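Long-range contact in tapirin (Caldicellulosiruptor hydrothermalis, PDB 6N2C), which probably binds cellulose through its C-terminal beta-helix domain, and so may attach cells of this extreme thermophile to plant biomass: residues T185-N199 and N206-N220. Numbering follows the deposited sequence. Where two conformers were deposited one is given.
Sequences TYGLFSSDKIIFNNN and NMYSSSDITLRSDNN
Phe196 packs its ring against three side chains of 206-220. Its CD2 lies 3.5 Å from CD2 of Leu215, CE2 touches CG2 of Ile213, and the SD atom of Met207 comes to the ring edge, 4.2 Å from CZ, as a Met-aromatic contact. Ile194 and Leu188 close in on the same methionine with their CD1 methyls, making this the tightly packed, apolar interior; Leu541 of strand 541-543 touches both Leu188 and Ile194. On the other face of strands 186-190 and 206-209, Phe189 and Tyr208 run side by side, their near-parallel rings (planes at 18°) offset, with CD1 of Tyr208 over the rim of the Phe189 face, 3.3 Å from its CE2. Both have CG anti to the backbone N (chi1 178° and 171°), which sends the rings off in the same direction. Tyr186 turns a ring face to Asn206, whose CB sits over its centre, 3.4 Å from the centroid. Asn206 ND2 bonds Thr185 OG1, which also bonds Asp182 O, while Asn206 OD1 accepts from Asn231.

The solvent side is looser and partly water-mediated. Lys193 NZ bonds Ser211 OG at 2.9 Å but reaches Asp212 OD2 through a water, and another water joins Phe196 O to Arg216 NE. Further along, the buried Asn199 holds the exposed 219-220 loop: ND2 gives a nearly straight bond to Asn219 OD1, and OD1 accepts from Asn220 N at 2.9 Å and, weakly, from Asn219 N. An alanine here would lose all three, and the loop at 219-220 would probably be freer to move. Backbone bonds between parallel strands, such as Ser190 N to Tyr208 O before loops 191-193 and 210-212 and Thr214 N to Ile194 O after them, link successive coils, the stacking characteristic of a parallel beta-helix.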
loop_
_atom_site.group_PDB
_atom_site.type_symbol
_atom_site.label_atom_id
_atom_site.label_comp_id
_atom_site.label_asym_id
_atom_site.label_seq_id
_atom_site.Cartn_x
_atom_site.Cartn_y
_atom_site.Cartn_z
ATOM N N THR A 185 -18.782 9.005 2.038
ATOM C CA THR A 185 -17.597 8.974 2.936
ATOM C C THR A 185 -16.275 9.206 2.195
ATOM O O THR A 185 -15.216 8.927 2.728
ATOM C CB THR A 185 -17.508 7.650 3.734
ATOM O OG1 THR A 185 -17.163 6.554 2.902
ATOM C CG2 THR A 185 -18.851 7.375 4.420
ATOM N N TYR A 186 -16.378 9.656 0.948
ATOM C CA TYR A 186 -15.189 9.884 0.098
ATOM C C TYR A 186 -14.898 11.327 -0.110
ATOM O O TYR A 186 -15.767 12.108 -0.545
ATOM C CB TYR A 186 -15.303 9.136 -1.265
ATOM C CG TYR A 186 -15.083 7.632 -1.195
ATOM C CD1 TYR A 186 -16.006 6.806 -0.590
ATOM C CD2 TYR A 186 -14.015 7.066 -1.802
ATOM C CE1 TYR A 186 -15.830 5.436 -0.520
ATOM C CE2 TYR A 186 -13.856 5.693 -1.826
ATOM C CZ TYR A 186 -14.759 4.884 -1.171
ATOM O OH TYR A 186 -14.581 3.518 -1.166
ATOM N N GLY A 187 -13.656 11.736 0.122
ATOM C CA GLY A 187 -13.270 13.083 -0.079
ATOM C C GLY A 187 -12.788 13.388 -1.489
ATOM O O GLY A 187 -12.938 14.514 -1.990
ATOM N N LEU A 188 -12.180 12.382 -2.114
ATOM C CA LEU A 188 -11.643 12.497 -3.517
ATOM C C LEU A 188 -11.995 11.195 -4.226
ATOM O O LEU A 188 -11.765 10.065 -3.724
ATOM C CB LEU A 188 -10.091 12.773 -3.546
ATOM C CG LEU A 188 -9.648 13.963 -2.736
ATOM C CD1 LEU A 188 -8.141 13.956 -2.667
ATOM C CD2 LEU A 188 -10.138 15.261 -3.277
ATOM N N PHE A 189 -12.577 11.345 -5.434
ATOM C CA PHE A 189 -12.897 10.165 -6.272
ATOM C C PHE A 189 -12.626 10.520 -7.702
ATOM O O PHE A 189 -13.037 11.602 -8.149
ATOM C CB PHE A 189 -14.346 9.878 -6.134
ATOM C CG PHE A 189 -14.820 8.763 -6.958
ATOM C CD1 PHE A 189 -15.080 8.971 -8.327
ATOM C CD2 PHE A 189 -15.135 7.545 -6.417
ATOM C CE1 PHE A 189 -15.623 7.921 -9.118
ATOM C CE2 PHE A 189 -15.640 6.484 -7.223
ATOM C CZ PHE A 189 -15.819 6.653 -8.569
ATOM N N SER A 190 -11.940 9.617 -8.420
ATOM C CA SER A 190 -11.852 9.806 -9.869
ATOM C C SER A 190 -12.028 8.480 -10.567
ATOM O O SER A 190 -11.422 7.507 -10.124
ATOM C CB SER A 190 -10.501 10.416 -10.262
ATOM O OG SER A 190 -10.398 10.494 -11.709
ATOM N N SER A 191 -12.802 8.458 -11.669
ATOM C CA SER A 191 -12.814 7.316 -12.530
ATOM C C SER A 191 -11.670 7.274 -13.495
ATOM O O SER A 191 -11.655 6.346 -14.318
ATOM C CB SER A 191 -14.089 7.176 -13.281
ATOM O OG SER A 191 -15.190 7.149 -12.454
ATOM N N ASP A 192 -10.764 8.221 -13.405
ATOM C CA ASP A 192 -9.469 8.098 -14.123
ATOM C C ASP A 192 -8.332 8.313 -13.180
ATOM O O ASP A 192 -8.206 7.505 -12.262
ATOM C CB ASP A 192 -9.545 9.011 -15.339
ATOM C CG ASP A 192 -8.417 8.741 -16.387
ATOM O OD1 ASP A 192 -7.658 7.817 -16.243
ATOM O OD2 ASP A 192 -8.473 9.400 -17.424
ATOM N N LYS A 193 -7.510 9.332 -13.329
ATOM C CA LYS A 193 -6.362 9.547 -12.467
ATOM C C LYS A 193 -6.577 10.567 -11.385
ATOM O O LYS A 193 -7.469 11.399 -11.508
ATOM C CB LYS A 193 -5.180 10.083 -13.276
ATOM C CG LYS A 193 -4.562 9.011 -14.188
ATOM C CD LYS A 193 -3.668 9.682 -15.234
ATOM C CE LYS A 193 -3.453 8.799 -16.490
ATOM N NZ LYS A 193 -3.110 7.382 -16.183
ATOM N N ILE A 194 -5.744 10.517 -10.352
ATOM C CA ILE A 194 -5.621 11.590 -9.407
ATOM C C ILE A 194 -4.182 12.083 -9.431
ATOM O O ILE A 194 -3.303 11.348 -9.100
ATOM C CB ILE A 194 -6.025 11.292 -7.997
ATOM C CG1 ILE A 194 -7.498 10.847 -7.959
ATOM C CG2 ILE A 194 -5.917 12.537 -7.145
ATOM C CD1 ILE A 194 -7.949 10.463 -6.541
ATOM N N ILE A 195 -4.011 13.295 -9.945
ATOM C CA ILE A 195 -2.702 13.901 -10.111
ATOM C C ILE A 195 -2.483 15.026 -9.192
ATOM O O ILE A 195 -3.020 16.112 -9.420
ATOM C CB ILE A 195 -2.392 14.268 -11.580
ATOM C CG1 ILE A 195 -2.782 13.106 -12.502
ATOM C CG2 ILE A 195 -0.910 14.644 -11.708
ATOM C CD1 ILE A 195 -2.949 13.480 -13.924
ATOM N N PHE A 196 -1.686 14.796 -8.142
ATOM C CA PHE A 196 -1.438 15.792 -7.141
ATOM C C PHE A 196 -0.301 16.736 -7.662
ATOM O O PHE A 196 -0.000 16.755 -8.823
ATOM C CB PHE A 196 -1.124 15.175 -5.801
ATOM C CG PHE A 196 -2.335 14.541 -5.116
ATOM C CD1 PHE A 196 -3.386 15.344 -4.645
ATOM C CD2 PHE A 196 -2.410 13.204 -4.883
ATOM C CE1 PHE A 196 -4.464 14.812 -3.983
ATOM C CE2 PHE A 196 -3.547 12.675 -4.224
ATOM C CZ PHE A 196 -4.567 13.481 -3.806
ATOM N N ASN A 197 0.117 17.630 -6.835
ATOM C CA ASN A 197 1.152 18.607 -7.180
ATOM C C ASN A 197 1.951 18.766 -5.944
ATOM O O ASN A 197 1.626 18.169 -4.892
ATOM C CB ASN A 197 0.528 19.893 -7.642
ATOM C CG ASN A 197 1.333 20.552 -8.752
ATOM O OD1 ASN A 197 2.561 20.587 -8.648
ATOM N ND2 ASN A 197 0.651 21.048 -9.834
ATOM N N ASN A 198 2.989 19.582 -6.014
ATOM C CA ASN A 198 3.908 19.645 -4.894
ATOM C C ASN A 198 3.262 20.276 -3.656
ATOM O O ASN A 198 2.458 21.208 -3.760
ATOM C CB ASN A 198 5.167 20.490 -5.226
ATOM C CG ASN A 198 5.863 20.047 -6.490
ATOM O OD1 ASN A 198 5.612 20.576 -7.543
ATOM N ND2 ASN A 198 6.761 19.018 -6.375
ATOM N N ASN A 199 3.679 19.793 -2.492
ATOM C CA ASN A 199 3.250 20.314 -1.188
ATOM C C ASN A 199 1.716 20.360 -0.985
ATOM O O ASN A 199 1.166 21.397 -0.600
ATOM C CB ASN A 199 3.887 21.661 -0.979
ATOM C CG ASN A 199 5.376 21.562 -1.195
ATOM O OD1 ASN A 199 6.023 20.710 -0.563
ATOM N ND2 ASN A 199 5.915 22.367 -2.064
ATOM N N ASN A 206 -12.294 8.394 2.906
ATOM C CA ASN A 206 -11.952 7.472 1.795
ATOM C C ASN A 206 -11.558 8.145 0.525
ATOM O O ASN A 206 -12.046 9.231 0.224
ATOM C CB ASN A 206 -13.072 6.471 1.657
ATOM C CG ASN A 206 -13.253 5.670 2.945
ATOM O OD1 ASN A 206 -12.261 5.250 3.559
ATOM N ND2 ASN A 206 -14.525 5.442 3.407
ATOM N N MET A 207 -10.693 7.474 -0.298
ATOM C CA MET A 207 -10.269 8.038 -1.561
ATOM C C MET A 207 -10.192 6.908 -2.565
ATOM O O MET A 207 -9.829 5.777 -2.195
ATOM C CB MET A 207 -8.842 8.679 -1.412
ATOM C CG MET A 207 -8.212 9.074 -2.732
ATOM S SD MET A 207 -6.628 10.060 -2.567
ATOM C CE MET A 207 -6.565 9.963 -0.766
ATOM N N TYR A 208 -10.774 7.143 -3.738
ATOM C CA TYR A 208 -10.772 6.179 -4.790
ATOM C C TYR A 208 -10.238 6.789 -6.079
ATOM O O TYR A 208 -10.561 7.927 -6.474
ATOM C CB TYR A 208 -12.212 5.661 -5.093
ATOM C CG TYR A 208 -12.366 4.786 -6.333
ATOM C CD1 TYR A 208 -12.567 5.311 -7.628
ATOM C CD2 TYR A 208 -12.400 3.442 -6.228
ATOM C CE1 TYR A 208 -12.627 4.474 -8.716
ATOM C CE2 TYR A 208 -12.494 2.607 -7.308
ATOM C CZ TYR A 208 -12.647 3.155 -8.563
ATOM O OH TYR A 208 -12.777 2.329 -9.670
ATOM N N SER A 209 -9.441 5.994 -6.819
ATOM C CA SER A 209 -9.101 6.356 -8.179
ATOM C C SER A 209 -9.135 5.107 -8.996
ATOM O O SER A 209 -8.830 4.010 -8.497
ATOM C CB SER A 209 -7.677 6.946 -8.170
ATOM O OG SER A 209 -7.385 7.576 -9.387
ATOM N N SER A 210 -9.447 5.215 -10.295
ATOM C CA SER A 210 -9.414 4.049 -11.123
ATOM C C SER A 210 -7.958 3.881 -11.654
ATOM O O SER A 210 -7.365 2.802 -11.512
ATOM C CB SER A 210 -10.421 4.204 -12.301
ATOM O OG SER A 210 -10.276 3.055 -13.174
ATOM N N SER A 211 -7.406 4.942 -12.257
ATOM C CA SER A 211 -6.055 4.888 -12.717
ATOM C C SER A 211 -5.136 5.480 -11.667
ATOM O O SER A 211 -5.546 5.644 -10.498
ATOM C CB SER A 211 -5.973 5.518 -14.144
ATOM O OG SER A 211 -4.611 5.464 -14.611
ATOM N N ASP A 212 -3.897 5.775 -12.009
ATOM C CA ASP A 212 -2.883 6.030 -11.004
ATOM C C ASP A 212 -3.183 7.231 -10.109
ATOM O O ASP A 212 -3.724 8.261 -10.546
ATOM C CB ASP A 212 -1.553 6.367 -11.642
ATOM C CG ASP A 212 -0.973 5.237 -12.465
ATOM O OD1 ASP A 212 -1.217 4.066 -12.218
ATOM O OD2 ASP A 212 -0.308 5.560 -13.483
ATOM N N ILE A 213 -2.772 7.131 -8.880
ATOM C CA ILE A 213 -2.684 8.305 -8.011
ATOM C C ILE A 213 -1.214 8.699 -7.958
ATOM O O ILE A 213 -0.376 7.842 -7.620
ATOM C CB ILE A 213 -3.182 8.037 -6.617
ATOM C CG1 ILE A 213 -4.646 7.634 -6.653
ATOM C CG2 ILE A 213 -2.902 9.250 -5.758
ATOM C CD1 ILE A 213 -5.259 7.337 -5.281
ATOM N N THR A 214 -0.880 9.915 -8.363
ATOM C CA THR A 214 0.514 10.361 -8.386
ATOM C C THR A 214 0.766 11.523 -7.424
ATOM O O THR A 214 0.137 12.593 -7.534
ATOM C CB THR A 214 0.905 10.797 -9.814
ATOM O OG1 THR A 214 0.732 9.684 -10.723
ATOM C CG2 THR A 214 2.366 11.171 -9.839
ATOM N N LEU A 215 1.696 11.331 -6.485
ATOM C CA LEU A 215 2.206 12.373 -5.677
ATOM C C LEU A 215 3.480 12.992 -6.315
ATOM O O LEU A 215 4.203 12.338 -7.105
ATOM C CB LEU A 215 2.609 11.886 -4.306
ATOM C CG LEU A 215 1.459 11.390 -3.442
ATOM C CD1 LEU A 215 2.083 10.897 -2.149
ATOM C CD2 LEU A 215 0.551 12.547 -3.072
ATOM N N ARG A 216 3.687 14.247 -5.984
ATOM C CA ARG A 216 4.936 14.991 -6.344
ATOM C C ARG A 216 5.725 15.164 -5.097
ATOM O O ARG A 216 5.217 15.011 -4.008
ATOM C CB ARG A 216 4.641 16.346 -7.036
ATOM C CG ARG A 216 3.717 16.204 -8.232
ATOM C CD ARG A 216 4.268 15.251 -9.306
ATOM N NE ARG A 216 3.506 15.315 -10.566
ATOM C CZ ARG A 216 3.701 14.499 -11.583
ATOM N NH1 ARG A 216 4.662 13.544 -11.517
ATOM N NH2 ARG A 216 2.931 14.620 -12.664
ATOM N N SER A 217 6.986 15.514 -5.240
ATOM C CA SER A 217 7.841 15.688 -4.106
ATOM C C SER A 217 7.396 16.844 -3.185
ATOM O O SER A 217 6.846 17.890 -3.646
ATOM C CB SER A 217 9.301 15.949 -4.554
ATOM O OG SER A 217 9.378 17.299 -5.017
ATOM N N ASP A 218 7.563 16.627 -1.900
ATOM C CA ASP A 218 7.312 17.607 -0.880
ATOM C C ASP A 218 8.637 18.262 -0.474
ATOM O O ASP A 218 9.505 17.683 0.125
ATOM C CB ASP A 218 6.638 17.005 0.300
ATOM C CG ASP A 218 5.144 16.648 0.034
ATOM O OD1 ASP A 218 4.507 17.196 -0.931
ATOM O OD2 ASP A 218 4.675 15.768 0.782
ATOM N N ASN A 219 8.780 19.504 -0.861
ATOM C CA ASN A 219 10.010 20.264 -0.648
ATOM C C ASN A 219 9.761 21.421 0.289
ATOM O O ASN A 219 10.699 22.046 0.718
ATOM C CB ASN A 219 10.584 20.780 -2.026
ATOM C CG ASN A 219 9.501 21.348 -2.968
ATOM O OD1 ASN A 219 8.830 22.329 -2.615
ATOM N ND2 ASN A 219 9.308 20.705 -4.157
ATOM N N ASN A 220 8.500 21.688 0.604
ATOM C CA ASN A 220 8.066 22.795 1.443
ATOM C C ASN A 220 6.618 22.516 1.953
ATOM O O ASN A 220 5.709 23.308 1.719
ATOM C CB ASN A 220 8.120 24.109 0.638
ATOM C CG ASN A 220 7.791 25.343 1.489
ATOM O OD1 ASN A 220 7.986 25.339 2.693
ATOM N ND2 ASN A 220 7.280 26.394 0.851
HETATM O O HOH W 1 -12.998 3.862 -14.513
HETATM O O HOH W 2 -0.882 8.246 -14.397
HETATM O O HOH W 3 1.653 17.467 -10.927
HETATM O O HOH W 4 1.900 15.625 -4.263
#